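Putative rubredoxin reductase (Rhodopseudomonas palustris, PDB 3FG2) probably passes electrons from NADH, through its bound FAD, to the ferredoxin of the CYP199A2 system. Local coordinates at residues A[82-87]-A[247-252]; A[315-320]-A[330-335]; A[340-345]-A[391-396]. All coordinates share one frame; numbering follows the deposited sequence.

In the fold
The three contacts follow one another along the chain, each closing before the next opens. Interaction 1 lies within the pyridine nucleotide-disulphide oxidoreductase region, where the end of strand 79-83 meets the end of helix 244-248; its centre is about 32 Å from that of interaction 2 and about 51 Å from that of interaction 3, which is on the opposite side of the chain's centre. Interactions 2 and 3, with centres about 19 Å apart, both reach the five-stranded antiparallel sheet of the C-terminal part, at its two outermost strands, 319-324 and 340-344. Interaction 2 brings that sheet close to the FAD, whereas interaction 3 packs the helix 389-393 on its far edge, away from the annotated sites.

Interaction 1: residues A[82-87]-A[247-252]; sequences IDREGR and AAAGLP
R84 reaches across to the end of helix 244-248 and gives the polar part of this contact. Its NH1 donates to the carbonyl O of A249 at 3.0 Å, an almost straight bond of 169° at the hydrogen, with the acceptor lying in the guanidinium plane. The arginine chain bends at chi3 (60°), which places NE off the line of the extended methylenes. A long, charged side chain suits this place, since a carbonyl at the end of a helix would probably welcome a cation, and NE forms a salt bridge with D267 as well. The turn that carries R84 is itself held by an Asx motif, in which D83 OD1 accepts from G86 N at 2.9 Å.

The helix ends in a Schellman motif: G250, at positive phi, is its C-prime residue, with L251 N bonded to A246 O and G250 N to A247 O. With these backbone angles a CB would collide with the preceding carbonyl O, and it would also come close to R84 NH1.

The remaining contacts are van der Waals packing. L251 lays CD2 over the centre of one guanidinium face, 3.4 Å from R84 CZ, leaving the edge of the group to the A249 carbonyl. A249 is small enough to sit against the strand end: its CB makes an apolar contact with CB of I82 at 4.1 Å and lies 3.9 Å from CD of R84.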
ATOM      1  N   ILE A  82       2.318  24.101   8.586  1.00 33.71           N
ATOM      2  CA  ILE A  82       3.181  23.799   9.719  1.00 36.60           C
ATOM      3  C   ILE A  82       4.109  24.967  10.062  1.00 38.68           C
ATOM      4  O   ILE A  82       4.904  25.409   9.225  1.00 39.33           O
ATOM      5  CB  ILE A  82       4.062  22.571   9.442  1.00 34.82           C
ATOM      6  CG1 ILE A  82       3.187  21.349   9.174  1.00 32.91           C
ATOM      7  CG2 ILE A  82       4.981  22.322  10.632  1.00 34.97           C
ATOM      8  CD1 ILE A  82       3.973  20.138   8.758  1.00 30.31           C
ATOM      9  N   ASP A  83       4.004  25.462  11.295  1.00 40.08           N
ATOM     10  CA  ASP A  83       4.849  26.564  11.749  1.00 40.95           C
ATOM     11  C   ASP A  83       5.988  25.949  12.544  1.00 41.09           C
ATOM     12  O   ASP A  83       5.905  25.819  13.763  1.00 41.12           O
ATOM     13  CB  ASP A  83       4.062  27.521  12.649  1.00 41.43           C
ATOM     14  CG  ASP A  83       4.862  28.765  13.024  1.00 41.35           C
ATOM     15  OD1 ASP A  83       6.104  28.757  12.866  1.00 40.22           O
ATOM     16  OD2 ASP A  83       4.246  29.748  13.486  1.00 42.14           O
ATOM     17  N   ARG A  84       7.045  25.557  11.846  1.00 41.77           N
ATOM     18  CA  ARG A  84       8.183  24.931  12.494  1.00 43.30           C
ATOM     19  C   ARG A  84       8.797  25.809  13.572  1.00 46.37           C
ATOM     20  O   ARG A  84       9.080  25.333  14.671  1.00 47.49           O
ATOM     21  CB  ARG A  84       9.244  24.569  11.456  1.00 40.11           C
ATOM     22  CG  ARG A  84       8.811  23.496  10.478  1.00 36.40           C
ATOM     23  CD  ARG A  84       9.798  23.396   9.325  1.00 34.10           C
ATOM     24  NE  ARG A  84      11.144  23.067   9.774  1.00 30.47           N
ATOM     25  CZ  ARG A  84      12.228  23.175   9.015  1.00 30.27           C
ATOM     26  NH1 ARG A  84      12.119  23.607   7.766  1.00 30.52           N
ATOM     27  NH2 ARG A  84      13.416  22.842   9.500  1.00 27.78           N
ATOM     28  N   GLU A  85       9.000  27.088  13.264  1.00 48.84           N
ATOM     29  CA  GLU A  85       9.597  28.004  14.229  1.00 50.62           C
ATOM     30  C   GLU A  85       8.758  28.107  15.501  1.00 49.97           C
ATOM     31  O   GLU A  85       9.288  28.042  16.608  1.00 49.61           O
ATOM     32  CB  GLU A  85       9.780  29.392  13.608  1.00 53.88           C
ATOM     33  CG  GLU A  85      10.439  30.405  14.544  1.00 59.91           C
ATOM     34  CD  GLU A  85      10.603  31.787  13.915  1.00 63.95           C
ATOM     35  OE1 GLU A  85       9.604  32.333  13.394  1.00 65.69           O
ATOM     36  OE2 GLU A  85      11.731  32.332  13.950  1.00 65.20           O
ATOM     37  N   GLY A  86       7.448  28.257  15.342  1.00 49.87           N
ATOM     38  CA  GLY A  86       6.576  28.363  16.497  1.00 49.60           C
ATOM     39  C   GLY A  86       6.087  27.010  16.971  1.00 49.63           C
ATOM     40  O   GLY A  86       5.273  26.924  17.893  1.00 48.52           O
ATOM     41  N   ARG A  87       6.596  25.956  16.337  1.00 50.28           N
ATOM     42  CA  ARG A  87       6.227  24.582  16.659  1.00 50.07           C
ATOM     43  C   ARG A  87       4.725  24.445  16.844  1.00 49.86           C
ATOM     44  O   ARG A  87       4.252  23.840  17.805  1.00 49.85           O
ATOM     45  CB  ARG A  87       6.974  24.118  17.910  1.00 51.82           C
ATOM     46  CG  ARG A  87       8.480  24.015  17.689  1.00 54.82           C
ATOM     47  CD  ARG A  87       9.243  23.781  18.982  1.00 57.78           C
ATOM     48  NE  ARG A  87       8.857  22.538  19.641  1.00 60.21           N
ATOM     49  CZ  ARG A  87       9.459  22.056  20.724  1.00 60.41           C
ATOM     50  NH1 ARG A  87      10.473  22.715  21.268  1.00 60.55           N
ATOM     51  NH2 ARG A  87       9.051  20.915  21.261  1.00 60.58           N
ATOM     52  N   ALA A 247       6.741  20.169   2.437  1.00 36.38           N
ATOM     53  CA  ALA A 247       7.632  20.881   1.524  1.00 37.33           C
ATOM     54  C   ALA A 247       7.379  22.379   1.641  1.00 37.31           C
ATOM     55  O   ALA A 247       8.294  23.193   1.506  1.00 36.53           O
ATOM     56  CB  ALA A 247       7.388  20.419   0.088  1.00 36.56           C
ATOM     57  N   ALA A 248       6.124  22.731   1.895  1.00 37.01           N
ATOM     58  CA  ALA A 248       5.741  24.122   2.041  1.00 37.81           C
ATOM     59  C   ALA A 248       6.434  24.710   3.272  1.00 38.48           C
ATOM     60  O   ALA A 248       6.691  25.915   3.338  1.00 39.40           O
ATOM     61  CB  ALA A 248       4.226  24.228   2.180  1.00 37.22           C
ATOM     62  N   ALA A 249       6.741  23.853   4.243  1.00 36.34           N
ATOM     63  CA  ALA A 249       7.397  24.297   5.463  1.00 34.47           C
ATOM     64  C   ALA A 249       8.914  24.231   5.333  1.00 33.81           C
ATOM     65  O   ALA A 249       9.636  24.353   6.322  1.00 35.82           O
ATOM     66  CB  ALA A 249       6.931  23.451   6.644  1.00 33.82           C
ATOM     67  N   GLY A 250       9.402  24.029   4.117  1.00 32.03           N
ATOM     68  CA  GLY A 250      10.838  23.977   3.915  1.00 31.73           C
ATOM     69  C   GLY A 250      11.506  22.636   4.165  1.00 32.08           C
ATOM     70  O   GLY A 250      12.729  22.511   3.997  1.00 30.91           O
ATOM     71  N   LEU A 251      10.731  21.632   4.572  1.00 31.80           N
ATOM     72  CA  LEU A 251      11.299  20.308   4.820  1.00 31.16           C
ATOM     73  C   LEU A 251      11.625  19.646   3.484  1.00 31.15           C
ATOM     74  O   LEU A 251      10.811  19.660   2.555  1.00 31.18           O
ATOM     75  CB  LEU A 251      10.318  19.442   5.610  1.00 30.08           C
ATOM     76  CG  LEU A 251       9.970  19.953   7.012  1.00 32.58           C
ATOM     77  CD1 LEU A 251       9.001  18.985   7.684  1.00 30.67           C
ATOM     78  CD2 LEU A 251      11.243  20.096   7.842  1.00 31.10           C
ATOM     79  N   PRO A 252      12.836  19.076   3.358  1.00 30.24           N
ATOM     80  CA  PRO A 252      13.223  18.421   2.104  1.00 30.13           C
ATOM     81  C   PRO A 252      12.255  17.306   1.720  1.00 29.20           C
ATOM     82  O   PRO A 252      11.802  16.542   2.573  1.00 30.72           O
ATOM     83  CB  PRO A 252      14.625  17.897   2.405  1.00 30.33           C
ATOM     84  CG  PRO A 252      15.145  18.898   3.396  1.00 29.78           C
ATOM     85  CD  PRO A 252      13.958  19.090   4.310  1.00 29.47           C
TER

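Interaction 2: residues A[315-320]-A[330-335]; sequences DGYPWF and QIVGLT
Y317 has its CG anti to the backbone N (chi1 -156°), which starts the ring off toward V332 and G333, while F320 holds CG beside its backbone N (chi1 -36°) and so sets its ring off along the I331 side. The two segments belong to the beta hairpin of strands 319-324 and 327-333, at one edge of the C-terminal antiparallel sheet. F320 and I331 form a hydrogen-bonded antiparallel pair: F320 N donates to I331 O at 2.7 Å, and I331 N returns a bond to F320 O at 2.8 Å. W319 and V332 make the neighbouring non-hydrogen-bonded pair, and beyond it G333 N donates to P318 O at 2.8 Å. Proline, which has no N-H to offer, can still serve here as an acceptor.

On the sheet face of W319 and V332, the tryptophan touches mainly through CB, its indole leading away to a cation-pi contact with R378. On the other face F320 packs CD2 against CB of I331, and its side chain, about 5 Å from the FAD at the nearest atoms, brings this end of the hairpin close to the cofactor. L334 crosses P318 at about a right angle; the rigid proline ring and the branched leucine pack CG against CG at 3.9 Å, hydrocarbon on hydrocarbon. Glycine suits position 333 because its backbone angles would drive a side chain into the preceding carbonyl. Y317 CE2 rests 3.6 Å from the G333 CA, and a CB there would come close to the tyrosine OH. The F320 ring ends at two neighbours: G333 O lies in its plane at the edge, 3.9 Å from CE2, and L334 CD2 is 4.1 Å from CZ.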
ATOM      1  N   ASP A 315      14.645  -0.651  10.854  1.00 28.87           N
ATOM      2  CA  ASP A 315      15.035  -1.860  10.130  1.00 29.08           C
ATOM      3  C   ASP A 315      13.895  -2.869   9.988  1.00 28.20           C
ATOM      4  O   ASP A 315      14.126  -4.082  10.004  1.00 27.79           O
ATOM      5  CB  ASP A 315      16.234  -2.536  10.809  1.00 31.77           C
ATOM      6  CG  ASP A 315      16.885  -3.614   9.928  1.00 35.84           C
ATOM      7  OD1 ASP A 315      17.671  -4.420  10.461  1.00 37.58           O
ATOM      8  OD2 ASP A 315      16.622  -3.659   8.704  1.00 37.78           O
ATOM      9  N   GLY A 316      12.668  -2.374   9.854  1.00 26.81           N
ATOM     10  CA  GLY A 316      11.546  -3.279   9.696  1.00 26.58           C
ATOM     11  C   GLY A 316      11.748  -4.035   8.397  1.00 26.77           C
ATOM     12  O   GLY A 316      11.786  -3.418   7.333  1.00 27.65           O
ATOM     13  N   TYR A 317      11.897  -5.355   8.457  1.00 26.65           N
ATOM     14  CA  TYR A 317      12.100  -6.105   7.226  1.00 26.56           C
ATOM     15  C   TYR A 317      10.827  -6.109   6.385  1.00 26.24           C
ATOM     16  O   TYR A 317       9.762  -6.523   6.847  1.00 27.30           O
ATOM     17  CB  TYR A 317      12.526  -7.542   7.492  1.00 25.33           C
ATOM     18  CG  TYR A 317      13.268  -8.089   6.303  1.00 23.88           C
ATOM     19  CD1 TYR A 317      14.635  -7.847   6.144  1.00 23.65           C
ATOM     20  CD2 TYR A 317      12.593  -8.758   5.284  1.00 21.25           C
ATOM     21  CE1 TYR A 317      15.313  -8.256   4.991  1.00 22.56           C
ATOM     22  CE2 TYR A 317      13.261  -9.168   4.127  1.00 21.62           C
ATOM     23  CZ  TYR A 317      14.621  -8.915   3.990  1.00 21.31           C
ATOM     24  OH  TYR A 317      15.293  -9.337   2.868  1.00 20.62           O
ATOM     25  N   PRO A 318      10.940  -5.675   5.120  1.00 24.91           N
ATOM     26  CA  PRO A 318       9.829  -5.594   4.171  1.00 23.25           C
ATOM     27  C   PRO A 318       9.188  -6.888   3.676  1.00 23.03           C
ATOM     28  O   PRO A 318       9.865  -7.833   3.254  1.00 23.51           O
ATOM     29  CB  PRO A 318      10.429  -4.782   3.028  1.00 22.13           C
ATOM     30  CG  PRO A 318      11.827  -5.283   2.992  1.00 25.29           C
ATOM     31  CD  PRO A 318      12.209  -5.308   4.464  1.00 24.04           C
ATOM     32  N   TRP A 319       7.862  -6.914   3.738  1.00 21.62           N
ATOM     33  CA  TRP A 319       7.075  -8.031   3.245  1.00 21.49           C
ATOM     34  C   TRP A 319       5.701  -7.496   2.855  1.00 21.84           C
ATOM     35  O   TRP A 319       5.189  -6.554   3.464  1.00 19.00           O
ATOM     36  CB  TRP A 319       6.961  -9.167   4.275  1.00 21.82           C
ATOM     37  CG  TRP A 319       6.549  -8.782   5.657  1.00 20.66           C
ATOM     38  CD1 TRP A 319       7.370  -8.423   6.686  1.00 21.77           C
ATOM     39  CD2 TRP A 319       5.217  -8.769   6.181  1.00 20.25           C
ATOM     40  NE1 TRP A 319       6.633  -8.192   7.826  1.00 21.99           N
ATOM     41  CE2 TRP A 319       5.308  -8.394   7.542  1.00 21.64           C
ATOM     42  CE3 TRP A 319       3.955  -9.037   5.634  1.00 18.37           C
ATOM     43  CZ2 TRP A 319       4.183  -8.280   8.364  1.00 21.22           C
ATOM     44  CZ3 TRP A 319       2.840  -8.927   6.448  1.00 18.89           C
ATOM     45  CH2 TRP A 319       2.962  -8.549   7.802  1.00 20.22           C
ATOM     46  N   PHE A 320       5.117  -8.088   1.821  1.00 20.22           N
ATOM     47  CA  PHE A 320       3.826  -7.649   1.319  1.00 21.32           C
ATOM     48  C   PHE A 320       2.953  -8.854   0.996  1.00 21.70           C
ATOM     49  O   PHE A 320       3.416 -10.002   1.053  1.00 24.55           O
ATOM     50  CB  PHE A 320       4.022  -6.844   0.029  1.00 22.80           C
ATOM     51  CG  PHE A 320       5.266  -5.985   0.017  1.00 23.64           C
ATOM     52  CD1 PHE A 320       5.175  -4.599   0.139  1.00 23.89           C
ATOM     53  CD2 PHE A 320       6.530  -6.561  -0.147  1.00 26.60           C
ATOM     54  CE1 PHE A 320       6.318  -3.797   0.095  1.00 22.81           C
ATOM     55  CE2 PHE A 320       7.688  -5.770  -0.191  1.00 24.39           C
ATOM     56  CZ  PHE A 320       7.577  -4.384  -0.070  1.00 24.44           C
ATOM     57  N   GLN A 330       2.214 -13.879  -1.310  1.00 19.60           N
ATOM     58  CA  GLN A 330       2.979 -13.338  -0.204  1.00 20.92           C
ATOM     59  C   GLN A 330       4.398 -13.076  -0.684  1.00 21.44           C
ATOM     60  O   GLN A 330       5.008 -13.915  -1.350  1.00 22.08           O
ATOM     61  CB  GLN A 330       2.992 -14.307   0.976  1.00 17.62           C
ATOM     62  CG  GLN A 330       1.668 -14.416   1.692  1.00 15.13           C
ATOM     63  CD  GLN A 330       1.670 -15.550   2.678  1.00 16.16           C
ATOM     64  OE1 GLN A 330       1.829 -16.710   2.300  1.00 18.16           O
ATOM     65  NE2 GLN A 330       1.502 -15.229   3.951  1.00 18.61           N
ATOM     66  N   ILE A 331       4.916 -11.902  -0.352  1.00 21.78           N
ATOM     67  CA  ILE A 331       6.259 -11.538  -0.758  1.00 21.45           C
ATOM     68  C   ILE A 331       7.039 -11.091   0.453  1.00 22.25           C
ATOM     69  O   ILE A 331       6.530 -10.311   1.252  1.00 23.71           O
ATOM     70  CB  ILE A 331       6.263 -10.351  -1.735  1.00 20.61           C
ATOM     71  CG1 ILE A 331       5.329 -10.620  -2.913  1.00 21.26           C
ATOM     72  CG2 ILE A 331       7.683 -10.107  -2.237  1.00 19.52           C
ATOM     73  CD1 ILE A 331       5.198  -9.436  -3.870  1.00 18.69           C
ATOM     74  N   VAL A 332       8.259 -11.598   0.604  1.00 20.00           N
ATOM     75  CA  VAL A 332       9.113 -11.166   1.696  1.00 18.63           C
ATOM     76  C   VAL A 332      10.452 -10.779   1.072  1.00 19.13           C
ATOM     77  O   VAL A 332      11.085 -11.586   0.375  1.00 17.93           O
ATOM     78  CB  VAL A 332       9.327 -12.268   2.760  1.00 19.97           C
ATOM     79  CG1 VAL A 332       9.918 -13.525   2.125  1.00 20.52           C
ATOM     80  CG2 VAL A 332      10.255 -11.740   3.852  1.00 17.45           C
ATOM     81  N   GLY A 333      10.864  -9.534   1.306  1.00 18.26           N
ATOM     82  CA  GLY A 333      12.117  -9.039   0.756  1.00 17.11           C
ATOM     83  C   GLY A 333      11.889  -8.166  -0.469  1.00 18.95           C
ATOM     84  O   GLY A 333      10.774  -8.090  -0.985  1.00 18.46           O
ATOM     85  N   LEU A 334      12.939  -7.495  -0.934  1.00 20.60           N
ATOM     86  CA  LEU A 334      12.848  -6.633  -2.113  1.00 20.44           C
ATOM     87  C   LEU A 334      13.526  -7.358  -3.280  1.00 22.27           C
ATOM     88  O   LEU A 334      14.720  -7.660  -3.211  1.00 23.99           O
ATOM     89  CB  LEU A 334      13.537  -5.294  -1.833  1.00 18.88           C
ATOM     90  CG  LEU A 334      12.960  -4.473  -0.664  1.00 19.10           C
ATOM     91  CD1 LEU A 334      13.874  -3.306  -0.314  1.00 16.29           C
ATOM     92  CD2 LEU A 334      11.579  -3.965  -1.039  1.00 18.21           C
ATOM     93  N   THR A 335      12.770  -7.636  -4.341  1.00 20.92           N
ATOM     94  CA  THR A 335      13.310  -8.351  -5.499  1.00 22.11           C
ATOM     95  C   THR A 335      13.897  -7.525  -6.647  1.00 21.12           C
ATOM     96  O   THR A 335      14.235  -8.082  -7.693  1.00 21.78           O
ATOM     97  CB  THR A 335      12.252  -9.276  -6.116  1.00 22.51           C
ATOM     98  OG1 THR A 335      11.044  -8.541  -6.309  1.00 24.16           O
ATOM     99  CG2 THR A 335      11.984 -10.465  -5.222  1.00 24.01           C
TER

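Interaction 3: residues A[340-345]-A[391-396]; sequences QVVIRG and QAADLS
Strand 340-344, an outermost strand of the C-terminal antiparallel sheet, meets the end of the short helix 389-393 here, chiefly through R344 and V342. In R344, CG anti to the backbone N (chi1 178°) starts the chain out past A392 O, where CB, CG and CD all lie close, and the bend at chi3 then places NE within 2.8 Å of that oxygen. The hydrogen bond NE makes to A392 O is weak, with an angle of only 122° at the hydrogen. NH2 comes equally near to D394 O, but at an angle too poor for a hydrogen bond; it has a weak one to F397 O instead. Arginine suits this place because the last carbonyls of a helix lack the amide partners of a further turn and would probably attract a positive group. L395 CD2 lies over one face of the guanidinium, nearest NH1 (3.5 Å). An alanine in place of R344 would probably leave A392 O without this donor and L395 CD2 without the flat group it packs on.

The helix gives way to an Asx turn, in which D394 OD1 accepts from S396 N at 2.9 Å and from S396 OG at 2.6 Å. Both donors reach that oxygen from the same face of the carboxylate.

Nearer the middle of the strand the contact is apolar: V342 sets CG1 3.5 Å from CB of A393 and 4.1 Å from CB of A392. Alanines let helix and strand come this close, and A392 also packs on F355 and Y357 of the adjacent strand 351-358. A water donates to A393 O at 2.9 Å and accepts a weak bond from G345 N.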
ATOM      1  N   GLN A 340      18.353 -14.077 -11.088  1.00 21.56           N
ATOM      2  CA  GLN A 340      18.128 -15.516 -11.103  1.00 22.15           C
ATOM      3  C   GLN A 340      16.896 -15.866 -10.281  1.00 22.75           C
ATOM      4  O   GLN A 340      16.774 -15.450  -9.126  1.00 21.11           O
ATOM      5  CB  GLN A 340      19.348 -16.248 -10.549  1.00 25.14           C
ATOM      6  CG  GLN A 340      19.136 -17.737 -10.313  1.00 26.75           C
ATOM      7  CD  GLN A 340      20.401 -18.433  -9.840  1.00 30.41           C
ATOM      8  OE1 GLN A 340      21.148 -17.903  -9.004  1.00 32.77           O
ATOM      9  NE2 GLN A 340      20.645 -19.631 -10.360  1.00 27.75           N
ATOM     10  N   VAL A 341      15.983 -16.626 -10.884  1.00 22.72           N
ATOM     11  CA  VAL A 341      14.758 -17.036 -10.202  1.00 22.25           C
ATOM     12  C   VAL A 341      14.571 -18.546 -10.250  1.00 22.83           C
ATOM     13  O   VAL A 341      14.637 -19.155 -11.311  1.00 23.82           O
ATOM     14  CB  VAL A 341      13.514 -16.359 -10.824  1.00 22.45           C
ATOM     15  CG1 VAL A 341      12.236 -16.832 -10.111  1.00 20.81           C
ATOM     16  CG2 VAL A 341      13.646 -14.853 -10.721  1.00 20.10           C
ATOM     17  N   VAL A 342      14.338 -19.141  -9.086  1.00 23.32           N
ATOM     18  CA  VAL A 342      14.133 -20.582  -8.974  1.00 22.72           C
ATOM     19  C   VAL A 342      12.712 -20.855  -8.498  1.00 22.29           C
ATOM     20  O   VAL A 342      12.219 -20.198  -7.585  1.00 20.50           O
ATOM     21  CB  VAL A 342      15.106 -21.212  -7.949  1.00 23.02           C
ATOM     22  CG1 VAL A 342      14.754 -22.669  -7.733  1.00 23.72           C
ATOM     23  CG2 VAL A 342      16.543 -21.077  -8.432  1.00 24.00           C
ATOM     24  N   ILE A 343      12.057 -21.827  -9.118  1.00 22.76           N
ATOM     25  CA  ILE A 343      10.700 -22.178  -8.728  1.00 22.97           C
ATOM     26  C   ILE A 343      10.707 -23.343  -7.747  1.00 23.99           C
ATOM     27  O   ILE A 343      11.352 -24.362  -7.989  1.00 25.90           O
ATOM     28  CB  ILE A 343       9.841 -22.607  -9.949  1.00 22.35           C
ATOM     29  CG1 ILE A 343       9.603 -21.416 -10.883  1.00 20.75           C
ATOM     30  CG2 ILE A 343       8.515 -23.205  -9.471  1.00 22.20           C
ATOM     31  CD1 ILE A 343       8.829 -20.290 -10.252  1.00 21.44           C
ATOM     32  N   ARG A 344      10.003 -23.190  -6.631  1.00 24.79           N
ATOM     33  CA  ARG A 344       9.897 -24.272  -5.662  1.00 24.78           C
ATOM     34  C   ARG A 344       8.423 -24.620  -5.640  1.00 26.06           C
ATOM     35  O   ARG A 344       7.576 -23.731  -5.506  1.00 25.26           O
ATOM     36  CB  ARG A 344      10.336 -23.844  -4.260  1.00 24.27           C
ATOM     37  CG  ARG A 344      10.189 -24.959  -3.217  1.00 22.76           C
ATOM     38  CD  ARG A 344      10.718 -24.528  -1.856  1.00 25.56           C
ATOM     39  NE  ARG A 344      11.780 -25.416  -1.383  1.00 30.72           N
ATOM     40  CZ  ARG A 344      11.579 -26.486  -0.629  1.00 29.88           C
ATOM     41  NH1 ARG A 344      10.351 -26.801  -0.253  1.00 35.66           N
ATOM     42  NH2 ARG A 344      12.600 -27.251  -0.267  1.00 29.95           N
ATOM     43  N   GLY A 345       8.117 -25.908  -5.774  1.00 25.26           N
ATOM     44  CA  GLY A 345       6.733 -26.333  -5.778  1.00 26.14           C
ATOM     45  C   GLY A 345       6.255 -26.497  -7.205  1.00 27.51           C
ATOM     46  O   GLY A 345       7.054 -26.751  -8.103  1.00 26.78           O
ATOM     47  N   GLN A 391      19.164 -25.719  -3.636  1.00 28.21           N
ATOM     48  CA  GLN A 391      18.412 -26.142  -2.464  1.00 27.45           C
ATOM     49  C   GLN A 391      16.950 -25.691  -2.517  1.00 26.47           C
ATOM     50  O   GLN A 391      16.044 -26.425  -2.120  1.00 25.77           O
ATOM     51  CB  GLN A 391      19.078 -25.585  -1.207  1.00 28.44           C
ATOM     52  CG  GLN A 391      20.459 -26.153  -0.955  1.00 30.12           C
ATOM     53  CD  GLN A 391      21.177 -25.468   0.192  1.00 30.76           C
ATOM     54  OE1 GLN A 391      22.087 -26.039   0.789  1.00 33.38           O
ATOM     55  NE2 GLN A 391      20.783 -24.239   0.497  1.00 28.50           N
ATOM     56  N   ALA A 392      16.729 -24.479  -3.011  1.00 24.10           N
ATOM     57  CA  ALA A 392      15.390 -23.919  -3.111  1.00 23.74           C
ATOM     58  C   ALA A 392      14.473 -24.775  -3.965  1.00 23.78           C
ATOM     59  O   ALA A 392      13.299 -24.940  -3.649  1.00 22.78           O
ATOM     60  CB  ALA A 392      15.458 -22.507  -3.685  1.00 22.31           C
ATOM     61  N   ALA A 393      15.013 -25.319  -5.047  1.00 23.11           N
ATOM     62  CA  ALA A 393      14.220 -26.135  -5.951  1.00 24.64           C
ATOM     63  C   ALA A 393      14.002 -27.546  -5.439  1.00 24.15           C
ATOM     64  O   ALA A 393      13.049 -28.208  -5.836  1.00 24.40           O
ATOM     65  CB  ALA A 393      14.882 -26.179  -7.318  1.00 24.45           C
ATOM     66  N   ASP A 394      14.875 -27.989  -4.542  1.00 25.55           N
ATOM     67  CA  ASP A 394      14.820 -29.340  -3.985  1.00 26.60           C
ATOM     68  C   ASP A 394      13.788 -29.560  -2.874  1.00 27.16           C
ATOM     69  O   ASP A 394      14.026 -29.216  -1.707  1.00 27.11           O
ATOM     70  CB  ASP A 394      16.210 -29.721  -3.476  1.00 28.54           C
ATOM     71  CG  ASP A 394      16.282 -31.153  -3.001  1.00 30.61           C
ATOM     72  OD1 ASP A 394      15.295 -31.896  -3.210  1.00 30.88           O
ATOM     73  OD2 ASP A 394      17.325 -31.535  -2.424  1.00 32.50           O
ATOM     74  N   LEU A 395      12.658 -30.167  -3.229  1.00 26.91           N
ATOM     75  CA  LEU A 395      11.596 -30.417  -2.255  1.00 26.56           C
ATOM     76  C   LEU A 395      12.007 -31.354  -1.136  1.00 27.00           C
ATOM     77  O   LEU A 395      11.251 -31.543  -0.187  1.00 26.71           O
ATOM     78  CB  LEU A 395      10.343 -30.968  -2.939  1.00 24.90           C
ATOM     79  CG  LEU A 395       9.566 -29.967  -3.788  1.00 24.75           C
ATOM     80  CD1 LEU A 395       8.370 -30.648  -4.436  1.00 25.63           C
ATOM     81  CD2 LEU A 395       9.119 -28.811  -2.907  1.00 25.55           C
ATOM     82  N   SER A 396      13.194 -31.946  -1.244  1.00 28.66           N
ATOM     83  CA  SER A 396      13.677 -32.840  -0.194  1.00 31.00           C
ATOM     84  C   SER A 396      14.578 -32.033   0.738  1.00 31.83           C
ATOM     85  O   SER A 396      15.059 -32.543   1.750  1.00 30.56           O
ATOM     86  CB  SER A 396      14.449 -34.027  -0.785  1.00 31.82           C
ATOM     87  OG  SER A 396      15.720 -33.630  -1.277  1.00 37.07           O
TER
HETATM   88  O   HOH W   1      10.507 -27.805  -7.142  1.00 30.78           O